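Local coordinates for periplasmic protein TorT (Vibrio parahaemolyticus, PDB 3O1I) that is a periplasmic binding protein of the solute-binding protein 2 family and probably senses a small ligand for a partner signalling protein, at residues D[20-25]-D[228-233]; D[113-118]-D[146-151]. One frame throughout, in Å; residues are numbered along the deposited sequence.

Interaction 1 of 2, residues D[20-25]-D[228-233]; sequences WLSVNY and LSHGVY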
ATOM      1  N   TRP D  20       9.967 -10.638 -22.346  1.00 48.58           N
ATOM      2  CA  TRP D  20       9.580  -9.503 -23.169  1.00 46.04           C
ATOM      3  C   TRP D  20      10.575  -8.373 -23.068  1.00 47.35           C
ATOM      4  O   TRP D  20      10.657  -7.544 -23.969  1.00 48.33           O
ATOM      5  CB  TRP D  20       8.193  -8.991 -22.805  1.00 40.41           C
ATOM      6  CG  TRP D  20       7.096  -9.891 -23.272  1.00 36.50           C
ATOM      7  CD1 TRP D  20       6.506 -10.900 -22.569  1.00 35.54           C
ATOM      8  CD2 TRP D  20       6.435  -9.846 -24.542  1.00 34.95           C
ATOM      9  NE1 TRP D  20       5.508 -11.489 -23.318  1.00 33.19           N
ATOM     10  CE2 TRP D  20       5.443 -10.860 -24.534  1.00 32.88           C
ATOM     11  CE3 TRP D  20       6.578  -9.044 -25.686  1.00 35.16           C
ATOM     12  CZ2 TRP D  20       4.596 -11.096 -25.626  1.00 30.82           C
ATOM     13  CZ3 TRP D  20       5.733  -9.276 -26.773  1.00 35.92           C
ATOM     14  CH2 TRP D  20       4.750 -10.300 -26.731  1.00 33.11           C
ATOM     15  N   LEU D  21      11.329  -8.318 -21.977  1.00 49.91           N
ATOM     16  CA  LEU D  21      12.328  -7.263 -21.861  1.00 52.63           C
ATOM     17  C   LEU D  21      13.329  -7.532 -22.971  1.00 53.89           C
ATOM     18  O   LEU D  21      14.055  -6.634 -23.396  1.00 55.29           O
ATOM     19  CB  LEU D  21      13.031  -7.306 -20.503  1.00 54.24           C
ATOM     20  CG  LEU D  21      14.419  -6.649 -20.469  1.00 57.42           C
ATOM     21  CD1 LEU D  21      14.343  -5.176 -20.862  1.00 57.85           C
ATOM     22  CD2 LEU D  21      15.007  -6.803 -19.085  1.00 58.60           C
ATOM     23  N   SER D  22      13.354  -8.785 -23.428  1.00 54.54           N
ATOM     24  CA  SER D  22      14.241  -9.206 -24.510  1.00 54.55           C
ATOM     25  C   SER D  22      13.523  -9.031 -25.844  1.00 54.37           C
ATOM     26  O   SER D  22      14.048  -8.362 -26.733  1.00 53.59           O
ATOM     27  CB  SER D  22      14.706 -10.658 -24.303  1.00 53.11           C
ATOM     28  OG  SER D  22      15.805 -10.693 -23.397  1.00 47.98           O
ATOM     29  N   VAL D  23      12.330  -9.613 -25.987  1.00 54.12           N
ATOM     30  CA  VAL D  23      11.542  -9.434 -27.217  1.00 55.64           C
ATOM     31  C   VAL D  23      11.589  -7.940 -27.580  1.00 58.01           C
ATOM     32  O   VAL D  23      11.413  -7.555 -28.734  1.00 57.71           O
ATOM     33  CB  VAL D  23      10.045  -9.817 -27.008  1.00 54.39           C
ATOM     34  CG1 VAL D  23       9.210  -9.408 -28.218  1.00 52.38           C
ATOM     35  CG2 VAL D  23       9.912 -11.301 -26.765  1.00 53.51           C
ATOM     36  N   ASN D  24      11.822  -7.107 -26.570  1.00 60.52           N
ATOM     37  CA  ASN D  24      11.896  -5.672 -26.754  1.00 62.34           C
ATOM     38  C   ASN D  24      13.152  -5.324 -27.519  1.00 63.02           C
ATOM     39  O   ASN D  24      13.076  -4.730 -28.583  1.00 64.07           O
ATOM     40  CB  ASN D  24      11.884  -4.959 -25.399  1.00 62.56           C
ATOM     41  CG  ASN D  24      11.897  -3.447 -25.537  1.00 63.03           C
ATOM     42  OD1 ASN D  24      12.896  -2.790 -25.228  1.00 64.51           O
ATOM     43  ND2 ASN D  24      10.789  -2.887 -26.018  1.00 61.12           N
ATOM     44  N   TYR D  25      14.303  -5.697 -26.967  1.00 65.15           N
ATOM     45  CA  TYR D  25      15.607  -5.439 -27.592  1.00 67.43           C
ATOM     46  C   TYR D  25      15.554  -5.846 -29.060  1.00 68.47           C
ATOM     47  O   TYR D  25      16.224  -5.260 -29.919  1.00 67.18           O
ATOM     48  CB  TYR D  25      16.682  -6.264 -26.878  1.00 68.51           C
ATOM     49  CG  TYR D  25      18.109  -5.854 -27.168  1.00 70.92           C
ATOM     50  CD1 TYR D  25      18.575  -4.604 -26.783  1.00 71.95           C
ATOM     51  CD2 TYR D  25      19.003  -6.728 -27.805  1.00 72.11           C
ATOM     52  CE1 TYR D  25      19.898  -4.221 -27.016  1.00 73.17           C
ATOM     53  CE2 TYR D  25      20.334  -6.354 -28.048  1.00 71.83           C
ATOM     54  CZ  TYR D  25      20.772  -5.095 -27.647  1.00 73.35           C
ATOM     55  OH  TYR D  25      22.072  -4.683 -27.861  1.00 74.02           O
ATOM     56  N   LEU D 228      13.852 -19.934 -21.481  1.00 52.37           N
ATOM     57  CA  LEU D 228      14.972 -19.210 -20.890  1.00 52.74           C
ATOM     58  C   LEU D 228      14.663 -17.808 -20.404  1.00 53.20           C
ATOM     59  O   LEU D 228      13.726 -17.167 -20.876  1.00 55.13           O
ATOM     60  CB  LEU D 228      16.129 -19.129 -21.897  1.00 53.88           C
ATOM     61  CG  LEU D 228      17.374 -18.390 -21.393  1.00 54.63           C
ATOM     62  CD1 LEU D 228      18.165 -19.295 -20.465  1.00 54.87           C
ATOM     63  CD2 LEU D 228      18.223 -17.963 -22.550  1.00 53.84           C
ATOM     64  N   SER D 229      15.480 -17.338 -19.466  1.00 52.01           N
ATOM     65  CA  SER D 229      15.347 -16.004 -18.889  1.00 51.37           C
ATOM     66  C   SER D 229      16.700 -15.620 -18.315  1.00 50.66           C
ATOM     67  O   SER D 229      17.532 -16.478 -18.077  1.00 51.60           O
ATOM     68  CB  SER D 229      14.282 -15.999 -17.784  1.00 52.21           C
ATOM     69  OG  SER D 229      14.615 -16.847 -16.695  1.00 53.80           O
ATOM     70  N   HIS D 230      16.932 -14.337 -18.094  1.00 51.15           N
ATOM     71  CA  HIS D 230      18.219 -13.907 -17.565  1.00 52.99           C
ATOM     72  C   HIS D 230      18.587 -14.611 -16.269  1.00 54.26           C
ATOM     73  O   HIS D 230      19.752 -14.640 -15.880  1.00 56.28           O
ATOM     74  CB  HIS D 230      18.229 -12.396 -17.327  1.00 53.81           C
ATOM     75  CG  HIS D 230      17.999 -11.585 -18.563  1.00 56.13           C
ATOM     76  ND1 HIS D 230      18.862 -10.587 -18.969  1.00 56.57           N
ATOM     77  CD2 HIS D 230      16.996 -11.607 -19.472  1.00 56.06           C
ATOM     78  CE1 HIS D 230      18.399 -10.030 -20.075  1.00 56.67           C
ATOM     79  NE2 HIS D 230      17.267 -10.629 -20.400  1.00 57.53           N
ATOM     80  N   GLY D 231      17.595 -15.177 -15.596  1.00 54.69           N
ATOM     81  CA  GLY D 231      17.873 -15.853 -14.344  1.00 54.23           C
ATOM     82  C   GLY D 231      18.235 -17.294 -14.586  1.00 53.71           C
ATOM     83  O   GLY D 231      19.216 -17.797 -14.035  1.00 53.92           O
ATOM     84  N   VAL D 232      17.428 -17.958 -15.410  1.00 53.97           N
ATOM     85  CA  VAL D 232      17.668 -19.357 -15.760  1.00 54.47           C
ATOM     86  C   VAL D 232      19.006 -19.469 -16.500  1.00 55.63           C
ATOM     87  O   VAL D 232      19.669 -20.496 -16.436  1.00 55.68           O
ATOM     88  CB  VAL D 232      16.528 -19.923 -16.632  1.00 52.61           C
ATOM     89  CG1 VAL D 232      16.869 -21.323 -17.113  1.00 51.32           C
ATOM     90  CG2 VAL D 232      15.240 -19.954 -15.818  1.00 50.85           C
ATOM     91  N   TYR D 233      19.398 -18.401 -17.190  1.00 57.45           N
ATOM     92  CA  TYR D 233      20.670 -18.376 -17.901  1.00 57.56           C
ATOM     93  C   TYR D 233      21.804 -18.375 -16.882  1.00 58.10           C
ATOM     94  O   TYR D 233      22.646 -19.269 -16.906  1.00 60.79           O
ATOM     95  CB  TYR D 233      20.786 -17.137 -18.791  1.00 56.88           C
ATOM     96  CG  TYR D 233      22.173 -16.937 -19.366  1.00 57.09           C
ATOM     97  CD1 TYR D 233      22.666 -17.761 -20.392  1.00 56.99           C
ATOM     98  CD2 TYR D 233      23.009 -15.936 -18.866  1.00 57.06           C
ATOM     99  CE1 TYR D 233      23.962 -17.584 -20.904  1.00 55.99           C
ATOM    100  CE2 TYR D 233      24.294 -15.751 -19.363  1.00 56.61           C
ATOM    101  CZ  TYR D 233      24.767 -16.571 -20.378  1.00 58.18           C
ATOM    102  OH  TYR D 233      26.042 -16.348 -20.849  1.00 57.94           O
TER
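Ser22 and His230 meet across two helices that otherwise stay well apart: the nearest CA atoms, those of Ser22 and Ser229, are 8.9 Å from each other. Residues 20-25 form part of helix 18-32, which packs in the N-terminal lobe, whereas 228-233 turns from loop into helix 230-236 after edge strand 222-225 of the C-terminal sheet. Ser229 is the N-cap of that helix, its OG accepting from Val232 N at 3.3 Å with an N-H...O angle of 168°.

One residue later, His230 carries its ring across the gap. With CG anti to the carbonyl carbon (chi1 -61°), the imidazole reaches toward helix 18-32, and NE2 donates to Ser22 OG at 3.3 Å, a weak bond. The hydroxyl lies at the edge of the ring, near its plane. Leu21 turns toward the same histidine more loosely, its CD2 standing 4.6 Å from His230 NE2.

The stronger partner of Ser22 OG is the backbone N of Ser295, so the hydroxyl collects donors from the C-terminal lobe and from a third chain segment. His230 N, meanwhile, is bonded to Ser18 OG. Both Leu21 and His230 also pack against another protein of the assembly. The chemistry is thus that of a buried polar link between the lobes, in which the weak His230-Ser22 bond is supplemented by the His230 N to Ser18 OG bond.

Interaction 2 of 2, residues D[113-118]-D[146-151]; sequences VDWYWM and RTRGGT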
ATOM      1  N   VAL D 113       6.883 -19.154 -32.024  1.00 75.34           N
ATOM      2  CA  VAL D 113       7.439 -20.485 -31.847  1.00 75.02           C
ATOM      3  C   VAL D 113       6.480 -21.454 -31.162  1.00 75.49           C
ATOM      4  O   VAL D 113       6.040 -21.205 -30.048  1.00 76.05           O
ATOM      5  CB  VAL D 113       8.719 -20.402 -31.009  1.00 74.45           C
ATOM      6  CG1 VAL D 113       9.251 -21.789 -30.726  1.00 73.51           C
ATOM      7  CG2 VAL D 113       9.747 -19.547 -31.732  1.00 74.82           C
ATOM      8  N   ASP D 114       6.160 -22.557 -31.833  1.00 76.47           N
ATOM      9  CA  ASP D 114       5.283 -23.581 -31.266  1.00 77.45           C
ATOM     10  C   ASP D 114       5.980 -24.092 -30.006  1.00 78.18           C
ATOM     11  O   ASP D 114       7.061 -24.681 -30.077  1.00 78.52           O
ATOM     12  CB  ASP D 114       5.100 -24.732 -32.265  1.00 78.27           C
ATOM     13  CG  ASP D 114       4.228 -25.859 -31.719  1.00 79.41           C
ATOM     14  OD1 ASP D 114       3.734 -25.744 -30.575  1.00 78.62           O
ATOM     15  OD2 ASP D 114       4.034 -26.865 -32.438  1.00 79.88           O
ATOM     16  N   TRP D 115       5.366 -23.868 -28.850  1.00 78.10           N
ATOM     17  CA  TRP D 115       5.975 -24.288 -27.597  1.00 77.42           C
ATOM     18  C   TRP D 115       6.068 -25.789 -27.385  1.00 77.78           C
ATOM     19  O   TRP D 115       6.822 -26.248 -26.523  1.00 77.64           O
ATOM     20  CB  TRP D 115       5.268 -23.598 -26.430  1.00 76.49           C
ATOM     21  CG  TRP D 115       5.649 -22.163 -26.393  1.00 74.10           C
ATOM     22  CD1 TRP D 115       5.273 -21.202 -27.281  1.00 73.42           C
ATOM     23  CD2 TRP D 115       6.620 -21.560 -25.537  1.00 72.78           C
ATOM     24  NE1 TRP D 115       5.961 -20.042 -27.045  1.00 72.90           N
ATOM     25  CE2 TRP D 115       6.797 -20.232 -25.978  1.00 72.76           C
ATOM     26  CE3 TRP D 115       7.367 -22.014 -24.446  1.00 71.40           C
ATOM     27  CZ2 TRP D 115       7.689 -19.350 -25.367  1.00 73.21           C
ATOM     28  CZ3 TRP D 115       8.254 -21.140 -23.837  1.00 72.94           C
ATOM     29  CH2 TRP D 115       8.410 -19.820 -24.301  1.00 73.16           C
ATOM     30  N   TYR D 116       5.315 -26.545 -28.181  1.00 77.38           N
ATOM     31  CA  TYR D 116       5.325 -28.007 -28.117  1.00 75.88           C
ATOM     32  C   TYR D 116       6.769 -28.487 -28.150  1.00 75.13           C
ATOM     33  O   TYR D 116       7.152 -29.393 -27.414  1.00 74.64           O
ATOM     34  CB  TYR D 116       4.587 -28.583 -29.327  1.00 75.00           C
ATOM     35  CG  TYR D 116       4.638 -30.089 -29.453  1.00 74.54           C
ATOM     36  CD1 TYR D 116       3.604 -30.881 -28.962  1.00 74.01           C
ATOM     37  CD2 TYR D 116       5.718 -30.727 -30.083  1.00 74.83           C
ATOM     38  CE1 TYR D 116       3.634 -32.265 -29.094  1.00 73.58           C
ATOM     39  CE2 TYR D 116       5.761 -32.113 -30.216  1.00 72.47           C
ATOM     40  CZ  TYR D 116       4.711 -32.869 -29.720  1.00 72.98           C
ATOM     41  OH  TYR D 116       4.714 -34.233 -29.852  1.00 73.99           O
ATOM     42  N   TRP D 117       7.561 -27.862 -29.013  1.00 75.15           N
ATOM     43  CA  TRP D 117       8.964 -28.215 -29.179  1.00 76.12           C
ATOM     44  C   TRP D 117       9.870 -27.619 -28.107  1.00 73.34           C
ATOM     45  O   TRP D 117      11.093 -27.736 -28.181  1.00 73.89           O
ATOM     46  CB  TRP D 117       9.447 -27.815 -30.589  1.00 80.47           C
ATOM     47  CG  TRP D 117       8.669 -28.518 -31.666  1.00 84.17           C
ATOM     48  CD1 TRP D 117       7.564 -28.050 -32.325  1.00 85.13           C
ATOM     49  CD2 TRP D 117       8.840 -29.873 -32.087  1.00 85.86           C
ATOM     50  NE1 TRP D 117       7.029 -29.036 -33.120  1.00 85.71           N
ATOM     51  CE2 TRP D 117       7.793 -30.167 -32.992  1.00 86.75           C
ATOM     52  CE3 TRP D 117       9.770 -30.873 -31.780  1.00 85.98           C
ATOM     53  CZ2 TRP D 117       7.652 -31.419 -33.593  1.00 87.41           C
ATOM     54  CZ3 TRP D 117       9.632 -32.115 -32.373  1.00 87.24           C
ATOM     55  CH2 TRP D 117       8.578 -32.379 -33.272  1.00 88.14           C
ATOM     56  N   MET D 118       9.270 -26.963 -27.122  1.00 70.07           N
ATOM     57  CA  MET D 118      10.035 -26.400 -26.017  1.00 66.56           C
ATOM     58  C   MET D 118       9.925 -27.450 -24.903  1.00 65.64           C
ATOM     59  O   MET D 118      10.897 -27.772 -24.217  1.00 63.62           O
ATOM     60  CB  MET D 118       9.429 -25.072 -25.577  1.00 63.69           C
ATOM     61  CG  MET D 118       9.536 -23.966 -26.604  1.00 59.51           C
ATOM     62  SD  MET D 118      11.172 -23.210 -26.642  1.00 57.01           S
ATOM     63  CE  MET D 118      11.324 -22.566 -24.974  1.00 60.67           C
ATOM     64  N   ARG D 146      -2.943 -22.242 -16.082  1.00 98.83           N
ATOM     65  CA  ARG D 146      -3.782 -23.230 -16.754  1.00103.90           C
ATOM     66  C   ARG D 146      -4.284 -22.757 -18.115  1.00106.29           C
ATOM     67  O   ARG D 146      -5.407 -23.068 -18.514  1.00105.61           O
ATOM     68  CB  ARG D 146      -4.977 -23.604 -15.877  1.00105.81           C
ATOM     69  CG  ARG D 146      -4.698 -24.683 -14.838  1.00108.87           C
ATOM     70  CD  ARG D 146      -4.513 -26.062 -15.484  1.00112.10           C
ATOM     71  NE  ARG D 146      -5.672 -26.464 -16.286  1.00114.92           N
ATOM     72  CZ  ARG D 146      -5.822 -27.659 -16.854  1.00116.12           C
ATOM     73  NH1 ARG D 146      -4.888 -28.594 -16.714  1.00117.13           N
ATOM     74  NH2 ARG D 146      -6.907 -27.921 -17.572  1.00115.70           N
ATOM     75  N   THR D 147      -3.451 -21.995 -18.826  1.00109.26           N
ATOM     76  CA  THR D 147      -3.814 -21.498 -20.163  1.00112.51           C
ATOM     77  C   THR D 147      -2.635 -21.168 -21.102  1.00114.76           C
ATOM     78  O   THR D 147      -2.124 -22.083 -21.753  1.00115.08           O
ATOM     79  CB  THR D 147      -4.730 -20.254 -20.056  1.00112.04           C
ATOM     80  OG1 THR D 147      -5.871 -20.546 -19.233  1.00112.10           O
ATOM     81  CG2 THR D 147      -5.245 -19.836 -21.438  1.00112.00           C
ATOM     82  N   ARG D 148      -2.200 -19.905 -21.180  1.00116.99           N
ATOM     83  CA  ARG D 148      -1.120 -19.468 -22.080  1.00118.81           C
ATOM     84  C   ARG D 148       0.077 -20.406 -22.282  1.00119.77           C
ATOM     85  O   ARG D 148       1.031 -20.363 -21.504  1.00120.32           O
ATOM     86  CB  ARG D 148      -0.594 -18.090 -21.638  1.00118.80           C
ATOM     87  CG  ARG D 148       0.420 -17.430 -22.588  1.00118.73           C
ATOM     88  CD  ARG D 148       1.886 -17.781 -22.264  1.00119.77           C
ATOM     89  NE  ARG D 148       2.834 -17.334 -23.290  1.00119.93           N
ATOM     90  CZ  ARG D 148       4.160 -17.323 -23.140  1.00119.60           C
ATOM     91  NH1 ARG D 148       4.711 -17.733 -22.004  1.00119.24           N
ATOM     92  NH2 ARG D 148       4.939 -16.904 -24.127  1.00118.70           N
ATOM     93  N   GLY D 149      -0.015 -21.240 -23.311  1.00120.64           N
ATOM     94  CA  GLY D 149       1.052 -22.198 -23.647  1.00120.57           C
ATOM     95  C   GLY D 149       1.891 -22.690 -22.478  1.00120.62           C
ATOM     96  O   GLY D 149       3.093 -22.940 -22.596  1.00120.86           O
ATOM     97  N   GLY D 150       1.213 -22.858 -21.352  1.00120.96           N
ATOM     98  CA  GLY D 150       1.886 -23.291 -20.150  1.00120.82           C
ATOM     99  C   GLY D 150       1.390 -24.644 -19.716  1.00120.58           C
ATOM    100  O   GLY D 150       1.890 -25.210 -18.742  1.00120.82           O
ATOM    101  N   THR D 151       0.395 -25.150 -20.441  1.00119.79           N
ATOM    102  CA  THR D 151      -0.172 -26.461 -20.159  1.00118.40           C
ATOM    103  C   THR D 151      -0.106 -27.348 -21.411  1.00116.64           C
ATOM    104  O   THR D 151       0.954 -27.489 -22.025  1.00117.11           O
ATOM    105  CB  THR D 151      -1.652 -26.368 -19.663  1.00118.95           C
ATOM    106  OG1 THR D 151      -1.742 -25.420 -18.592  1.00119.40           O
ATOM    107  CG2 THR D 151      -2.140 -27.734 -19.137  1.00118.72           C
TER
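Trp115 approaches the loop 146-151 at Arg148 and Gly149, and its side chain makes the contact from root to rim. At the root, CB lies 4.5 Å from the carbonyl oxygen of Gly149, a loose, non-bonded approach to the loop backbone; the CA atoms of the two residues are 6.6 Å apart. Beyond CB, the indole is placed by a chi1 of -73°, with CG beside the backbone N and anti to the carbonyl carbon. One face of the ring receives the CG of Met118, one turn further along the chain, 3.5 Å above the plane and offset toward the rim. At the far end of the ring CZ2 comes within 3.9 Å of Arg148 NH2, which lies on the opposite side of the ring plane from Met118.

Arg148 arrives there by a chain that bends at chi2 (-91°) after leaving CB with CG anti to the backbone N. Its guanidinium plane is turned 57° from the indole, and CZ stands 5.1 Å from the centroid of the six-membered ring, a long cation-pi geometry that can supply at most a weak attraction.

Asp114 shapes the turn just ahead of helix 116-127, its OD1 accepting from Tyr116 N at 3.0 Å from above the carboxylate plane. Val154 of helix 152-163 and Asp247 of a loop also touch Trp115. No hydrogen bond joins the two segments, so the contact between the interlobe crossing at 113-115 and the loop after strand 137-142 is loose packing, with at most a weak electrostatic contribution from the guanidinium.

Interaction 1 spans the two lobes of this periplasmic-binding-protein fold, while interaction 2 joins a segment where the chain crosses from one lobe to the other with a loop of the C-terminal lobe. Both segments of interaction 2 fall between the two segments of interaction 1 in sequence. Their centres are about 17 Å apart and their nearest atoms about 5 Å, without touching. Trp20, from the first helix segment, faces interaction 2: its NE1 is 5.5 Å from Arg148 NH2. Trp20 and Trp115, from different parts of the chain, probably both border the interlobe cleft, where relatives bind their ligands.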